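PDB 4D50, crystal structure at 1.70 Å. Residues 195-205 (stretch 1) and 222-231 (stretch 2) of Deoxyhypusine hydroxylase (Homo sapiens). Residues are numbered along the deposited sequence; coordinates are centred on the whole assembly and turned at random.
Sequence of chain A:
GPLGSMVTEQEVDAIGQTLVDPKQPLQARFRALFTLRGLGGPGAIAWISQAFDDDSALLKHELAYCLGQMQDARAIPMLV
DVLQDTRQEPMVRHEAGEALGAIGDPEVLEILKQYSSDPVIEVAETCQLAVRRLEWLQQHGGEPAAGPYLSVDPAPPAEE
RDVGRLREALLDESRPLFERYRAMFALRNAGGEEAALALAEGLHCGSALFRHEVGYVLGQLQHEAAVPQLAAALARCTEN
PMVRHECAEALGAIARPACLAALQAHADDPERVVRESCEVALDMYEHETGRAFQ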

# COMPACT_ATOMS: atom_id res chain seq x y z
N ALA A 195 -2.80 12.23 -17.43
CA ALA A 195 -3.25 11.10 -16.58
C ALA A 195 -3.02 11.41 -15.08
O ALA A 195 -3.90 11.08 -14.28
CB ALA A 195 -2.59 9.80 -16.98
N ALA A 196 -1.92 12.08 -14.75
CA ALA A 196 -1.59 12.52 -13.35
C ALA A 196 -2.69 13.38 -12.79
O ALA A 196 -3.17 13.18 -11.68
CB ALA A 196 -0.27 13.21 -13.30
N LEU A 197 -3.14 14.37 -13.59
CA LEU A 197 -4.22 15.22 -13.14
C LEU A 197 -5.58 14.58 -13.13
O LEU A 197 -6.45 14.98 -12.35
CB LEU A 197 -4.19 16.50 -14.00
CG LEU A 197 -2.88 17.25 -14.11
CD1 LEU A 197 -3.07 18.30 -15.18
CD2 LEU A 197 -2.55 17.92 -12.77
N ALA A 198 -5.86 13.65 -14.07
CA ALA A 198 -7.07 12.91 -14.02
C ALA A 198 -7.13 12.05 -12.69
O ALA A 198 -8.09 12.08 -11.98
CB ALA A 198 -7.20 12.04 -15.23
N LEU A 199 -6.02 11.41 -12.38
CA LEU A 199 -5.88 10.65 -11.14
C LEU A 199 -6.18 11.59 -9.95
O LEU A 199 -6.97 11.26 -9.05
CB LEU A 199 -4.50 10.01 -11.06
CG LEU A 199 -4.42 8.69 -11.83
CD1 LEU A 199 -2.97 8.30 -11.99
CD2 LEU A 199 -5.14 7.50 -11.17
N ALA A 200 -5.60 12.79 -10.00
CA ALA A 200 -5.61 13.69 -8.83
C ALA A 200 -7.03 14.15 -8.55
O ALA A 200 -7.33 14.43 -7.40
CB ALA A 200 -4.68 14.86 -8.98
N GLU A 201 -7.88 14.21 -9.58
CA GLU A 201 -9.33 14.48 -9.39
C GLU A 201 -9.94 13.45 -8.51
O GLU A 201 -10.90 13.72 -7.80
CB GLU A 201 -10.08 14.59 -10.70
CG GLU A 201 -9.61 15.73 -11.59
CD GLU A 201 -10.39 15.81 -12.92
OE1 GLU A 201 -11.61 15.95 -12.90
OE2 GLU A 201 -9.77 15.78 -13.98
N GLY A 202 -9.41 12.20 -8.50
CA GLY A 202 -9.97 11.23 -7.59
C GLY A 202 -9.75 11.50 -6.11
O GLY A 202 -10.37 10.87 -5.25
N LEU A 203 -8.90 12.46 -5.77
CA LEU A 203 -8.72 12.83 -4.39
C LEU A 203 -9.92 13.61 -3.83
O LEU A 203 -9.98 13.85 -2.65
CB LEU A 203 -7.44 13.66 -4.16
CG LEU A 203 -6.18 12.88 -4.47
CD1 LEU A 203 -5.00 13.81 -4.60
CD2 LEU A 203 -6.01 11.84 -3.44
N HIS A 204 -10.88 13.87 -4.69
CA HIS A 204 -12.12 14.62 -4.32
C HIS A 204 -13.37 13.73 -4.41
O HIS A 204 -14.50 14.20 -4.25
CB HIS A 204 -12.22 15.85 -5.21
CG HIS A 204 -11.10 16.79 -4.99
ND1 HIS A 204 -10.00 16.86 -5.81
CD2 HIS A 204 -10.85 17.60 -3.94
CE1 HIS A 204 -9.13 17.73 -5.30
NE2 HIS A 204 -9.61 18.17 -4.16
N CYS A 205 -13.23 12.43 -4.58
CA CYS A 205 -14.43 11.61 -4.68
C CYS A 205 -14.23 10.26 -4.06
O CYS A 205 -13.24 10.02 -3.34
CB CYS A 205 -14.95 11.55 -6.12
SG CYS A 205 -13.86 10.71 -7.28
N GLN A 222 4.69 9.17 -9.72
CA GLN A 222 5.81 10.08 -9.41
C GLN A 222 5.87 11.27 -10.37
O GLN A 222 6.96 11.87 -10.56
CB GLN A 222 7.18 9.32 -9.40
CG GLN A 222 7.71 9.05 -8.02
CD GLN A 222 9.16 8.58 -8.00
OE1 GLN A 222 9.47 7.50 -7.55
NE2 GLN A 222 10.07 9.42 -8.50
N HIS A 223 4.74 11.67 -10.96
CA HIS A 223 4.70 12.79 -11.84
C HIS A 223 4.42 14.06 -11.03
O HIS A 223 3.46 14.13 -10.24
CB HIS A 223 3.65 12.70 -12.90
CG HIS A 223 3.87 13.65 -14.03
ND1 HIS A 223 3.65 15.01 -13.93
CD2 HIS A 223 4.34 13.44 -15.28
CE1 HIS A 223 3.94 15.60 -15.07
NE2 HIS A 223 4.36 14.67 -15.91
N GLU A 224 5.27 15.05 -11.24
CA GLU A 224 5.27 16.25 -10.42
C GLU A 224 3.99 17.13 -10.56
O GLU A 224 3.73 17.98 -9.71
CB GLU A 224 6.54 17.07 -10.82
CG GLU A 224 7.15 17.96 -9.76
CD GLU A 224 8.46 18.59 -10.23
OE1 GLU A 224 9.26 17.93 -10.96
OE2 GLU A 224 8.71 19.77 -9.85
N ALA A 225 3.22 16.94 -11.63
CA ALA A 225 1.98 17.72 -11.88
C ALA A 225 0.97 17.48 -10.76
O ALA A 225 0.11 18.32 -10.55
CB ALA A 225 1.33 17.39 -13.22
N ALA A 226 1.12 16.35 -10.05
CA ALA A 226 0.19 15.95 -8.96
C ALA A 226 0.57 16.49 -7.60
O ALA A 226 -0.26 16.42 -6.71
CB ALA A 226 0.11 14.44 -8.83
N VAL A 227 1.76 17.10 -7.48
CA VAL A 227 2.28 17.56 -6.18
C VAL A 227 1.32 18.52 -5.44
O VAL A 227 1.07 18.30 -4.29
CB VAL A 227 3.71 18.10 -6.28
CG1 VAL A 227 4.14 18.88 -5.03
CG2 VAL A 227 4.67 16.98 -6.56
N PRO A 228 0.84 19.60 -6.11
CA PRO A 228 -0.03 20.53 -5.47
C PRO A 228 -1.22 19.86 -4.87
O PRO A 228 -1.58 20.18 -3.77
CB PRO A 228 -0.42 21.51 -6.60
CG PRO A 228 0.69 21.43 -7.57
CD PRO A 228 1.27 20.06 -7.44
N GLN A 229 -1.87 18.94 -5.60
CA GLN A 229 -3.03 18.26 -5.09
C GLN A 229 -2.70 17.31 -3.98
O GLN A 229 -3.47 17.19 -3.03
CB GLN A 229 -3.76 17.60 -6.26
CG GLN A 229 -4.51 18.66 -7.11
CD GLN A 229 -5.85 19.00 -6.49
OE1 GLN A 229 -6.66 18.10 -6.24
NE2 GLN A 229 -6.10 20.28 -6.26
N LEU A 230 -1.56 16.63 -4.08
CA LEU A 230 -1.10 15.73 -2.98
C LEU A 230 -0.79 16.48 -1.72
O LEU A 230 -1.22 16.10 -0.62
CB LEU A 230 0.12 14.99 -3.40
CG LEU A 230 -0.09 13.84 -4.43
CD1 LEU A 230 1.25 13.37 -4.97
CD2 LEU A 230 -0.84 12.69 -3.81
N ALA A 231 -0.14 17.61 -1.89
CA ALA A 231 0.15 18.52 -0.74
C ALA A 231 -1.10 19.15 -0.12
O ALA A 231 -1.24 19.22 1.11
CB ALA A 231 1.12 19.57 -1.13

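No hydrogen bond crosses between these two stretches; side-chain packing, mixing alanines with leucines and the aliphatic part of Gln229, brings the helix that carries Ala196, Leu197 and Ala200 against the turn and helical start of 223-231. The backbones come nearest each other at Ala196 and Ala226, whose CA atoms lie 5.8 Å apart. Ala196 and Ala200, one helical turn apart, both point toward the second stretch and are buried. Ala196 CB sits 4.0 Å from His223 CB and 4.5 Å from Ala225 CB, so its one methyl group touches both His223 and Ala225. Ala200 CB meets Gln229 CB at 4.0 Å, an aliphatic contact made by the base of a polar side chain.

Leu197 leaves its helix sideways, but with chi1 m and chi2 t its end reaches over the turn: Leu197 CD2 lies 3.9 Å from Ala225 CB and 3.5 Å from Ala225 O. This leucine is otherwise exposed, and Ala225 gives it an apolar surface to rest on. The turn is braced from within, since Ala225 N donates to His223 ND1 (3.0 Å, 166°), while Ala226 N donates to His223 O (3.2 Å). His223, chi1 t, thereby uses its ring to tie down the backbone while its CB packs on Ala196.

Farther along, the 3-10 segment 202-204 carries Leu203 toward the second helix. Its CD1 approaches Leu230 CD2 at 4.4 Å and Gln229 CB at 4.3 Å. Leu230 starts away from stretch 1, yet its end comes nearer, allowing the two buried leucines to meet through their methyl groups. Gln229 has the largest area covered by the opposing stretch, 79 Å² of the 383 Å² buried in total; its chi1 and chi2, both m, fold the chain compactly.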